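Local coordinates for ribose ABC transporter, substrate binding protein (PDB 4KQ9), which probably binds a sugar, plausibly ribose, outside the cell membrane and hands it to an ABC importer, as related periplasmic binding proteins do, at residues Ala17-Pro20 and Phe21-Arg24; Lys30-Ala33 and Thr34-Leu38; Phe112-Ile115 and Gly116-Ala120; Ala291-Glu294 and Arg295-Asn298. The protein carries 1 engineered substitution. One frame throughout, in Å; residues are numbered along the deposited sequence. Where two conformers were deposited one is given.

Contact 1: Ala17-Pro20 and Phe21-Arg24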
loop_
_atom_site.group_PDB
_atom_site.type_symbol
_atom_site.label_atom_id
_atom_site.label_comp_id
_atom_site.label_asym_id
_atom_site.label_seq_id
_atom_site.Cartn_x
_atom_site.Cartn_y
_atom_site.Cartn_z
ATOM N N ALA A 17 -7.576 13.675 5.371
ATOM C CA ALA A 17 -6.995 14.899 4.793
ATOM C C ALA A 17 -5.495 14.966 5.053
ATOM O O ALA A 17 -4.750 15.519 4.296
ATOM C CB ALA A 17 -7.695 16.143 5.370
ATOM N N GLN A 18 -5.018 14.380 6.127
ATOM C CA GLN A 18 -3.592 14.536 6.414
ATOM C C GLN A 18 -2.712 13.418 5.803
ATOM O O GLN A 18 -1.511 13.598 5.689
ATOM C CB GLN A 18 -3.380 14.656 7.926
ATOM C CG GLN A 18 -4.240 15.771 8.558
ATOM C CD GLN A 18 -3.655 17.162 8.336
ATOM O OE1 GLN A 18 -4.206 17.975 7.605
ATOM N NE2 GLN A 18 -2.514 17.425 8.953
ATOM N N ILE A 19 -3.295 12.311 5.345
ATOM C CA ILE A 19 -2.474 11.107 5.019
ATOM C C ILE A 19 -1.871 11.247 3.630
ATOM O O ILE A 19 -2.612 11.382 2.616
ATOM C CB ILE A 19 -3.287 9.818 5.109
ATOM C CG1 ILE A 19 -4.003 9.717 6.452
ATOM C CG2 ILE A 19 -2.378 8.605 4.837
ATOM C CD1 ILE A 19 -5.228 8.840 6.411
ATOM N N PRO A 20 -0.522 11.284 3.555
ATOM C CA PRO A 20 0.110 11.552 2.265
ATOM C C PRO A 20 -0.316 10.564 1.163
ATOM O O PRO A 20 -0.597 10.963 0.056
ATOM C CB PRO A 20 1.596 11.391 2.579
ATOM C CG PRO A 20 1.683 11.966 3.979
ATOM C CD PRO A 20 0.468 11.360 4.660
ATOM N N PHE A 21 -0.385 9.292 1.506
ATOM C CA PHE A 21 -0.636 8.244 0.494
ATOM C C PHE A 21 -1.978 8.514 -0.221
ATOM O O PHE A 21 -2.035 8.542 -1.416
ATOM C CB PHE A 21 -0.629 6.913 1.200
ATOM C CG PHE A 21 -0.973 5.746 0.308
ATOM C CD1 PHE A 21 -0.030 5.254 -0.604
ATOM C CD2 PHE A 21 -2.223 5.155 0.376
ATOM C CE1 PHE A 21 -0.349 4.155 -1.413
ATOM C CE2 PHE A 21 -2.533 4.055 -0.429
ATOM C CZ PHE A 21 -1.568 3.576 -1.326
ATOM N N PHE A 22 -3.037 8.753 0.540
ATOM C CA PHE A 22 -4.390 9.023 -0.029
ATOM C C PHE A 22 -4.509 10.364 -0.673
ATOM O O PHE A 22 -5.148 10.502 -1.733
ATOM C CB PHE A 22 -5.490 8.769 0.996
ATOM C CG PHE A 22 -5.526 7.348 1.469
ATOM C CD1 PHE A 22 -6.090 6.361 0.684
ATOM C CD2 PHE A 22 -4.945 6.990 2.677
ATOM C CE1 PHE A 22 -6.053 5.039 1.074
ATOM C CE2 PHE A 22 -4.903 5.663 3.082
ATOM C CZ PHE A 22 -5.495 4.686 2.295
ATOM N N ASN A 23 -3.769 11.349 -0.163
ATOM C CA ASN A 23 -3.640 12.578 -0.875
ATOM C C ASN A 23 -3.069 12.349 -2.265
ATOM O O ASN A 23 -3.558 12.936 -3.207
ATOM C CB ASN A 23 -2.829 13.634 -0.074
ATOM C CG ASN A 23 -3.642 14.243 1.061
ATOM O OD1 ASN A 23 -4.844 14.346 0.979
ATOM N ND2 ASN A 23 -2.976 14.620 2.146
ATOM N N ARG A 24 -2.064 11.478 -2.418
ATOM C CA ARG A 24 -1.419 11.287 -3.702
ATOM C C ARG A 24 -2.325 10.508 -4.654
ATOM O O ARG A 24 -2.292 10.715 -5.863
ATOM C CB ARG A 24 -0.053 10.560 -3.574
ATOM C CG ARG A 24 1.158 11.508 -3.379
ATOM C CD ARG A 24 2.528 10.842 -3.646
ATOM N NE ARG A 24 2.684 9.491 -3.043
ATOM C CZ ARG A 24 2.901 9.227 -1.745
ATOM N NH1 ARG A 24 3.001 10.226 -0.860
ATOM N NH2 ARG A 24 3.031 7.965 -1.320
#
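Asn23, in the first turn of helix 20-35, folds back on Ile19 and Pro20, where the chain leaves the loop after strand 9-15. It reaches as far as that loop: its ND2 donates to Ala17 O at 2.9 Å in a nearly straight bond (168°). The oxygen lies in the plane of the Asn23 amide, whereas the nitrogen sits well above the carbonyl plane of Ala17. The backbone N of Asn23 bonds to Ile19 O at 3.0 Å, so the residue holds the loop by its side chain and the N-cap residue by its backbone. On the apolar side, Ile19 CG2 stands at the edge of the Phe22 ring, 3.7 Å from CD2. It gets there by lying anti to the backbone N, beside the carbonyl carbon, and the two side chains run alongside each other. Pro20 has its O bonded to Arg24 N at 2.9 Å; its CB comes 3.9 Å from Arg24 NH1, while Arg24 NE forms a salt bridge with Glu297. Phe21, near a bound glycerol, touches Gln245 and Gln250. Proline right after the N-cap residue is a common way to begin a helix, here the one after the first strand of a Rossmann-like periplasmic-binding lobe.

Contact 2: Lys30-Ala33 and Thr34-Leu38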
loop_
_atom_site.group_PDB
_atom_site.type_symbol
_atom_site.label_atom_id
_atom_site.label_comp_id
_atom_site.label_asym_id
_atom_site.label_seq_id
_atom_site.Cartn_x
_atom_site.Cartn_y
_atom_site.Cartn_z
ATOM N N LYS A 30 -7.430 12.928 -9.946
ATOM C CA LYS A 30 -7.846 14.248 -10.455
ATOM C C LYS A 30 -7.247 14.578 -11.760
ATOM O O LYS A 30 -7.951 14.980 -12.668
ATOM C CB LYS A 30 -7.493 15.362 -9.458
ATOM C CG LYS A 30 -8.458 15.477 -8.323
ATOM C CD LYS A 30 -8.281 16.791 -7.552
ATOM C CE LYS A 30 -7.480 16.605 -6.267
ATOM N NZ LYS A 30 -6.963 17.913 -5.786
ATOM N N ALA A 31 -5.952 14.353 -11.907
ATOM C CA ALA A 31 -5.301 14.630 -13.128
ATOM C C ALA A 31 -5.882 13.785 -14.273
ATOM O O ALA A 31 -6.061 14.253 -15.436
ATOM C CB ALA A 31 -3.813 14.387 -12.998
ATOM N N GLN A 32 -6.113 12.505 -14.008
ATOM C CA GLN A 32 -6.602 11.684 -15.132
ATOM C C GLN A 32 -8.058 11.953 -15.463
ATOM O O GLN A 32 -8.464 11.717 -16.580
ATOM C CB GLN A 32 -6.400 10.190 -14.911
ATOM C CG GLN A 32 -6.596 9.315 -16.183
ATOM C CD GLN A 32 -5.699 9.573 -17.365
ATOM O OE1 GLN A 32 -4.696 10.268 -17.298
ATOM N NE2 GLN A 32 -6.053 8.981 -18.473
ATOM N N ALA A 33 -8.840 12.307 -14.473
ATOM C CA ALA A 33 -10.211 12.626 -14.666
ATOM C C ALA A 33 -10.397 13.793 -15.651
ATOM O O ALA A 33 -11.294 13.772 -16.512
ATOM C CB ALA A 33 -10.823 12.926 -13.334
ATOM N N THR A 34 -9.461 14.751 -15.574
ATOM C CA THR A 34 -9.413 15.849 -16.495
ATOM C C THR A 34 -9.135 15.370 -17.894
ATOM O O THR A 34 -9.799 15.818 -18.820
ATOM C CB THR A 34 -8.330 16.856 -16.030
ATOM O OG1 THR A 34 -8.780 17.415 -14.778
ATOM C CG2 THR A 34 -8.037 17.912 -17.088
ATOM N N VAL A 35 -8.175 14.457 -18.039
ATOM C CA VAL A 35 -7.831 13.941 -19.327
ATOM C C VAL A 35 -8.982 13.210 -20.000
ATOM O O VAL A 35 -9.201 13.330 -21.205
ATOM C CB VAL A 35 -6.647 12.974 -19.182
ATOM C CG1 VAL A 35 -6.439 12.223 -20.476
ATOM C CG2 VAL A 35 -5.378 13.766 -18.804
ATOM N N ARG A 36 -9.697 12.430 -19.220
ATOM C CA ARG A 36 -10.827 11.649 -19.738
ATOM C C ARG A 36 -12.126 12.495 -19.793
ATOM O O ARG A 36 -13.187 11.990 -20.173
ATOM C CB ARG A 36 -11.055 10.439 -18.838
ATOM C CG ARG A 36 -9.921 9.425 -18.785
ATOM C CD ARG A 36 -9.486 9.007 -20.174
ATOM N NE ARG A 36 -10.537 8.248 -20.862
ATOM C CZ ARG A 36 -10.635 6.911 -20.867
ATOM N NH1 ARG A 36 -9.776 6.156 -20.198
ATOM N NH2 ARG A 36 -11.590 6.310 -21.567
ATOM N N ARG A 37 -12.048 13.727 -19.328
ATOM C CA ARG A 37 -13.150 14.689 -19.328
ATOM C C ARG A 37 -14.370 14.319 -18.513
ATOM O O ARG A 37 -15.490 14.631 -18.892
ATOM C CB ARG A 37 -13.532 15.058 -20.763
ATOM C CG ARG A 37 -12.415 15.833 -21.434
ATOM C CD ARG A 37 -12.845 16.585 -22.683
ATOM N NE ARG A 37 -12.952 15.661 -23.789
ATOM C CZ ARG A 37 -14.016 15.508 -24.572
ATOM N NH1 ARG A 37 -13.960 14.596 -25.536
ATOM N NH2 ARG A 37 -15.119 16.258 -24.441
ATOM N N LEU A 38 -14.138 13.713 -17.357
ATOM C CA LEU A 38 -15.180 13.376 -16.438
ATOM C C LEU A 38 -15.596 14.568 -15.577
ATOM O O LEU A 38 -14.795 15.439 -15.306
ATOM C CB LEU A 38 -14.690 12.297 -15.449
ATOM C CG LEU A 38 -14.250 10.970 -16.032
ATOM C CD1 LEU A 38 -13.564 10.151 -14.935
ATOM C CD2 LEU A 38 -15.487 10.246 -16.514
HETATM O O HOH W 1 -10.273 16.247 -12.407
#
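Arg36 lies back across Gln32, one turn earlier, at the C-terminal end of helix 20-35. Its CB stands 3.7 Å from Gln32 O, the same oxygen that accepts a bond from Arg36 N at 3.0 Å. CG is closer still to that carbonyl, at 3.5 Å, and also borders the Gln32 amide. A bend at chi2 (-51°) brings CD to 3.8 Å from Gln32 NE2, and a second at chi3 (-67°) turns NE onward. Beyond CD the guanidinium turns nearly perpendicular to the amide, their planes 81° apart, and departs for helix 247-264: NH1 pairs with Asp256, NH2 with Asp260 and Glu263. Gln32 NE2 donates to the same Asp256 carboxylate, and the amide also lies against Val35, with OE1 3.8 Å from Val35 CB.

The helix closes in a Schellman motif. Leu38 N bonds to Ala33 O at 3.0 Å and Arg37 N, in a residue with positive phi, bonds back to Thr34 O, and Leu38 CD1 rests on Ala33 CB at 4.2 Å. A water linking Lys30 O and Thr34 OG1 marks the wetter flank. With three carboxylates around it, the Arg36 guanidinium is probably firmly charged, and Gln32, sharing Asp256, probably helps to place that acid; the helix end is thereby tied to helix 247-264 by salt bridges and a hydrogen bond as well as by packing.

Contact 3: Phe112-Ile115 and Gly116-Ala120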
loop_
_atom_site.group_PDB
_atom_site.type_symbol
_atom_site.label_atom_id
_atom_site.label_comp_id
_atom_site.label_asym_id
_atom_site.label_seq_id
_atom_site.Cartn_x
_atom_site.Cartn_y
_atom_site.Cartn_z
ATOM N N PHE A 112 -0.227 -7.284 -2.254
ATOM C CA PHE A 112 0.516 -7.227 -1.007
ATOM C C PHE A 112 1.443 -8.464 -0.891
ATOM O O PHE A 112 2.509 -8.340 -0.326
ATOM C CB PHE A 112 -0.402 -7.150 0.195
ATOM C CG PHE A 112 -1.324 -5.939 0.246
ATOM C CD1 PHE A 112 -0.930 -4.695 -0.197
ATOM C CD2 PHE A 112 -2.586 -6.059 0.889
ATOM C CE1 PHE A 112 -1.779 -3.598 -0.128
ATOM C CE2 PHE A 112 -3.433 -4.958 0.991
ATOM C CZ PHE A 112 -3.030 -3.718 0.471
ATOM N N ALA A 113 1.069 -9.606 -1.491
ATOM C CA ALA A 113 1.926 -10.839 -1.507
ATOM C C ALA A 113 3.143 -10.661 -2.317
ATOM O O ALA A 113 4.213 -11.126 -1.954
ATOM C CB ALA A 113 1.126 -12.022 -2.040
ATOM N N GLU A 114 3.018 -9.924 -3.434
ATOM C CA GLU A 114 4.160 -9.548 -4.239
ATOM C C GLU A 114 5.140 -8.642 -3.493
ATOM O O GLU A 114 6.333 -8.863 -3.554
ATOM C CB GLU A 114 3.715 -8.811 -5.488
ATOM C CG GLU A 114 4.603 -9.095 -6.656
ATOM C CD GLU A 114 5.306 -7.861 -7.146
ATOM O OE1 GLU A 114 4.660 -7.006 -7.802
ATOM O OE2 GLU A 114 6.521 -7.756 -6.893
ATOM N N ILE A 115 4.614 -7.641 -2.801
ATOM C CA ILE A 115 5.453 -6.795 -1.917
ATOM C C ILE A 115 6.317 -7.667 -0.965
ATOM O O ILE A 115 7.497 -7.449 -0.878
ATOM C CB ILE A 115 4.603 -5.810 -1.143
ATOM C CG1 ILE A 115 3.986 -4.820 -2.170
ATOM C CG2 ILE A 115 5.467 -5.006 -0.180
ATOM C CD1 ILE A 115 2.914 -3.941 -1.643
ATOM N N GLY A 116 5.704 -8.583 -0.275
ATOM C CA GLY A 116 6.388 -9.565 0.637
ATOM C C GLY A 116 7.463 -10.408 -0.004
ATOM O O GLY A 116 8.548 -10.567 0.554
ATOM N N ARG A 117 7.209 -10.916 -1.213
ATOM C CA ARG A 117 8.208 -11.706 -1.946
ATOM C C ARG A 117 9.366 -10.860 -2.418
ATOM O O ARG A 117 10.522 -11.317 -2.433
ATOM C CB ARG A 117 7.578 -12.394 -3.175
ATOM C CG ARG A 117 6.700 -13.582 -2.831
ATOM C CD ARG A 117 6.257 -14.402 -4.056
ATOM N NE ARG A 117 4.876 -14.099 -4.385
ATOM C CZ ARG A 117 4.511 -13.189 -5.284
ATOM N NH1 ARG A 117 3.245 -12.972 -5.480
ATOM N NH2 ARG A 117 5.413 -12.517 -5.992
ATOM N N LEU A 118 9.088 -9.640 -2.842
ATOM C CA LEU A 118 10.184 -8.774 -3.262
ATOM C C LEU A 118 11.163 -8.466 -2.099
ATOM O O LEU A 118 12.438 -8.479 -2.263
ATOM C CB LEU A 118 9.677 -7.442 -3.812
ATOM C CG LEU A 118 8.824 -7.493 -5.102
ATOM C CD1 LEU A 118 8.277 -6.094 -5.332
ATOM C CD2 LEU A 118 9.656 -7.988 -6.291
ATOM N N LYS A 119 10.569 -8.182 -0.941
ATOM C CA LYS A 119 11.346 -7.865 0.253
ATOM C C LYS A 119 12.187 -9.061 0.764
ATOM O O LYS A 119 13.377 -8.901 1.067
ATOM C CB LYS A 119 10.409 -7.320 1.350
ATOM C CG LYS A 119 9.952 -5.885 1.025
ATOM C CD LYS A 119 8.622 -5.604 1.766
ATOM C CE LYS A 119 8.805 -4.933 3.091
ATOM N NZ LYS A 119 7.591 -4.636 3.938
ATOM N N ALA A 120 11.543 -10.187 0.846
ATOM C CA ALA A 120 12.169 -11.423 1.285
ATOM C C ALA A 120 13.260 -11.884 0.332
ATOM O O ALA A 120 14.359 -12.282 0.802
ATOM C CB ALA A 120 11.151 -12.471 1.543
#
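Ile115 and Lys119 form the close-packed flank of this turn of helix 112-126. The two side chains lie side by side and point the same way, Lys119 CD reaching 3.8 Å from Ile115 CG2 and 3.4 Å from Ile115 O. The backbone bond from Lys119 N to that same oxygen measures 3.2 Å. Further out, NZ is gripped by Thr224 OG1 and Tyr196 O, and the ammonium also makes a cation-pi contact with Tyr195; a bend at chi3 (94°) directs the chain there. Gly116, bonded through its N to Phe112 O, is buried.

The opposite character belongs to Arg117, which is exposed and was modelled in two conformers. In the conformer described, its guanidinium lays one face over the backbone, with Ala113 O 3.8 Å above the plane and toward its rim, and NH2 is 3.6 Å from Glu114 CG. The Glu114 chain crosses it at about a right angle, yet the charges do not meet: OE2 and NH2 are 5.0 Å apart. The modelled position of the carboxylate is doubtful, since OE2 comes too near Leu118; a bound glycerol lies close by.

Lys119 is thus buried, its ammonium provided with two hydrogen bonds and a cation-pi partner, while on the other flank any attraction between the opposite charges of Glu114 and Arg117 would be long-range and probably weak.

Contact 4: Ala291-Glu294 and Arg295-Asn298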
loop_
_atom_site.group_PDB
_atom_site.type_symbol
_atom_site.label_atom_id
_atom_site.label_comp_id
_atom_site.label_asym_id
_atom_site.label_seq_id
_atom_site.Cartn_x
_atom_site.Cartn_y
_atom_site.Cartn_z
ATOM N N ALA A 291 11.493 7.264 -15.745
ATOM C CA ALA A 291 10.130 7.501 -16.188
ATOM C C ALA A 291 9.148 6.643 -15.439
ATOM O O ALA A 291 8.042 7.073 -15.184
ATOM C CB ALA A 291 10.043 7.233 -17.681
ATOM N N ALA A 292 9.526 5.419 -15.074
ATOM C CA ALA A 292 8.582 4.560 -14.335
ATOM C C ALA A 292 8.300 5.158 -12.981
ATOM O O ALA A 292 7.131 5.199 -12.550
ATOM C CB ALA A 292 9.103 3.193 -14.162
ATOM N N TRP A 293 9.336 5.677 -12.341
ATOM C CA TRP A 293 9.139 6.410 -11.062
ATOM C C TRP A 293 8.279 7.622 -11.239
ATOM O O TRP A 293 7.432 7.935 -10.373
ATOM C CB TRP A 293 10.442 6.788 -10.387
ATOM C CG TRP A 293 10.283 7.492 -9.106
ATOM C CD1 TRP A 293 10.290 8.827 -8.889
ATOM C CD2 TRP A 293 10.031 6.883 -7.844
ATOM N NE1 TRP A 293 10.081 9.105 -7.546
ATOM C CE2 TRP A 293 9.898 7.918 -6.890
ATOM C CE3 TRP A 293 9.915 5.558 -7.429
ATOM C CZ2 TRP A 293 9.697 7.661 -5.525
ATOM C CZ3 TRP A 293 9.689 5.310 -6.102
ATOM C CH2 TRP A 293 9.582 6.364 -5.158
ATOM N N GLU A 294 8.454 8.354 -12.327
ATOM C CA GLU A 294 7.592 9.514 -12.483
ATOM C C GLU A 294 6.093 9.155 -12.690
ATOM O O GLU A 294 5.225 9.872 -12.216
ATOM C CB GLU A 294 8.036 10.380 -13.688
ATOM C CG GLU A 294 7.106 11.598 -13.772
ATOM C CD GLU A 294 7.375 12.539 -14.920
ATOM O OE1 GLU A 294 7.914 12.079 -15.945
ATOM O OE2 GLU A 294 6.997 13.730 -14.799
ATOM N N ARG A 295 5.795 8.092 -13.452
ATOM C CA ARG A 295 4.419 7.627 -13.523
ATOM C C ARG A 295 3.925 7.120 -12.170
ATOM O O ARG A 295 2.746 7.267 -11.837
ATOM C CB ARG A 295 4.264 6.550 -14.598
ATOM C CG ARG A 295 4.523 7.062 -16.003
ATOM C CD ARG A 295 4.177 6.007 -17.096
ATOM N NE ARG A 295 5.080 4.865 -17.004
ATOM C CZ ARG A 295 6.194 4.724 -17.724
ATOM N NH1 ARG A 295 6.513 5.637 -18.619
ATOM N NH2 ARG A 295 6.993 3.681 -17.536
ATOM N N CYS A 296 4.805 6.489 -11.401
ATOM C CA CYS A 296 4.437 5.814 -10.119
ATOM C C CYS A 296 4.031 6.812 -9.018
ATOM O O CYS A 296 2.983 6.674 -8.382
ATOM C CB CYS A 296 5.628 4.929 -9.682
ATOM S SG CYS A 296 5.657 4.290 -8.005
ATOM N N GLU A 297 4.828 7.854 -8.844
ATOM C CA GLU A 297 4.620 8.854 -7.799
ATOM C C GLU A 297 4.439 10.319 -8.282
ATOM O O GLU A 297 3.962 11.102 -7.515
ATOM C CB GLU A 297 5.840 8.873 -6.868
ATOM C CG GLU A 297 6.123 7.583 -6.108
ATOM C CD GLU A 297 5.091 7.238 -5.021
ATOM O OE1 GLU A 297 4.019 7.888 -4.912
ATOM O OE2 GLU A 297 5.341 6.279 -4.238
ATOM N N ASN A 298 4.908 10.669 -9.459
ATOM C CA ASN A 298 4.826 12.076 -10.030
ATOM C C ASN A 298 5.564 13.104 -9.165
ATOM O O ASN A 298 6.496 12.670 -8.449
ATOM C CB ASN A 298 3.373 12.498 -10.241
ATOM C CG ASN A 298 3.230 13.738 -11.110
ATOM O OD1 ASN A 298 3.710 13.768 -12.227
ATOM N ND2 ASN A 298 2.577 14.751 -10.602
HETATM O O HOH W 2 9.428 11.728 -8.533
#
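Two different side chains of the following turn, Glu297 and the disulfide-bonded Cys296, come up to the indole of Trp293. The first makes a CH-pi contact: Glu297 CG sits over the face of the six-membered ring, 3.8 Å from its centroid and 19° off the normal, displaced toward the rim near CZ2. The second is a sulfur-aromatic contact, looser and oblique, with Cys296 SG 5.0 Å from the same centroid. All this takes place on the short C-terminal helix 291-297, which the Cys246-Cys296 disulfide fastens to the residue just before helix 247-264. Trp293 CG lies anti to the backbone N (chi1 -179°), which carries the ring along the helix toward its C-terminal end, where Glu297 can cover it.

With CG of Glu297 set on the indole by chi1 (-62°), the bend at chi2 turns the carboxylate off to other partners: OE2 accepts from Ser244 OG and OE1 forms a salt bridge with Arg24. Both oxygens of this buried acid are therefore satisfied, which would probably favour its charged form. Trp293 itself packs on Ile279 of strand 277-280.

The outer flank is plainer. Arg295, exposed and modelled in two conformers, lays its guanidinium face above Ala291 O at 3.9 Å in the conformer described. Helical bonds run on to the last turn, Glu297 N meeting Trp293 O at 3.0 Å, but the final one, from Asn298 N to Glu294 O, is weak. A water bridges the indole and the chain end, donating to Asn298 O at 3.1 Å and accepting a weak bond from Trp293 NE1 at 2.9 Å.

All four are local contacts along helices or at their ends, in different surroundings. Contacts 1 and 2 occupy the two ends of helix 20-35, their centres about 19 Å apart, and both are surface contacts: an asparagine ties the first end to its loop, a Schellman motif ends the other. Contacts 3 and 4 are partly buried. Contact 3, across the chain's centre from contacts 1 and 2, encloses a lysine, whereas contact 4 relies on indole, sulfur and a buried glutamate. Contacts 1 and 4 alone touch, through the salt bridge of Arg24 NE and Glu297 OE1 at 2.8 Å. Helix 247-264 is a shared neighbour of contacts 1, 2 and 4, met through side-chain packing, salt bridges and, beside its start, a disulfide.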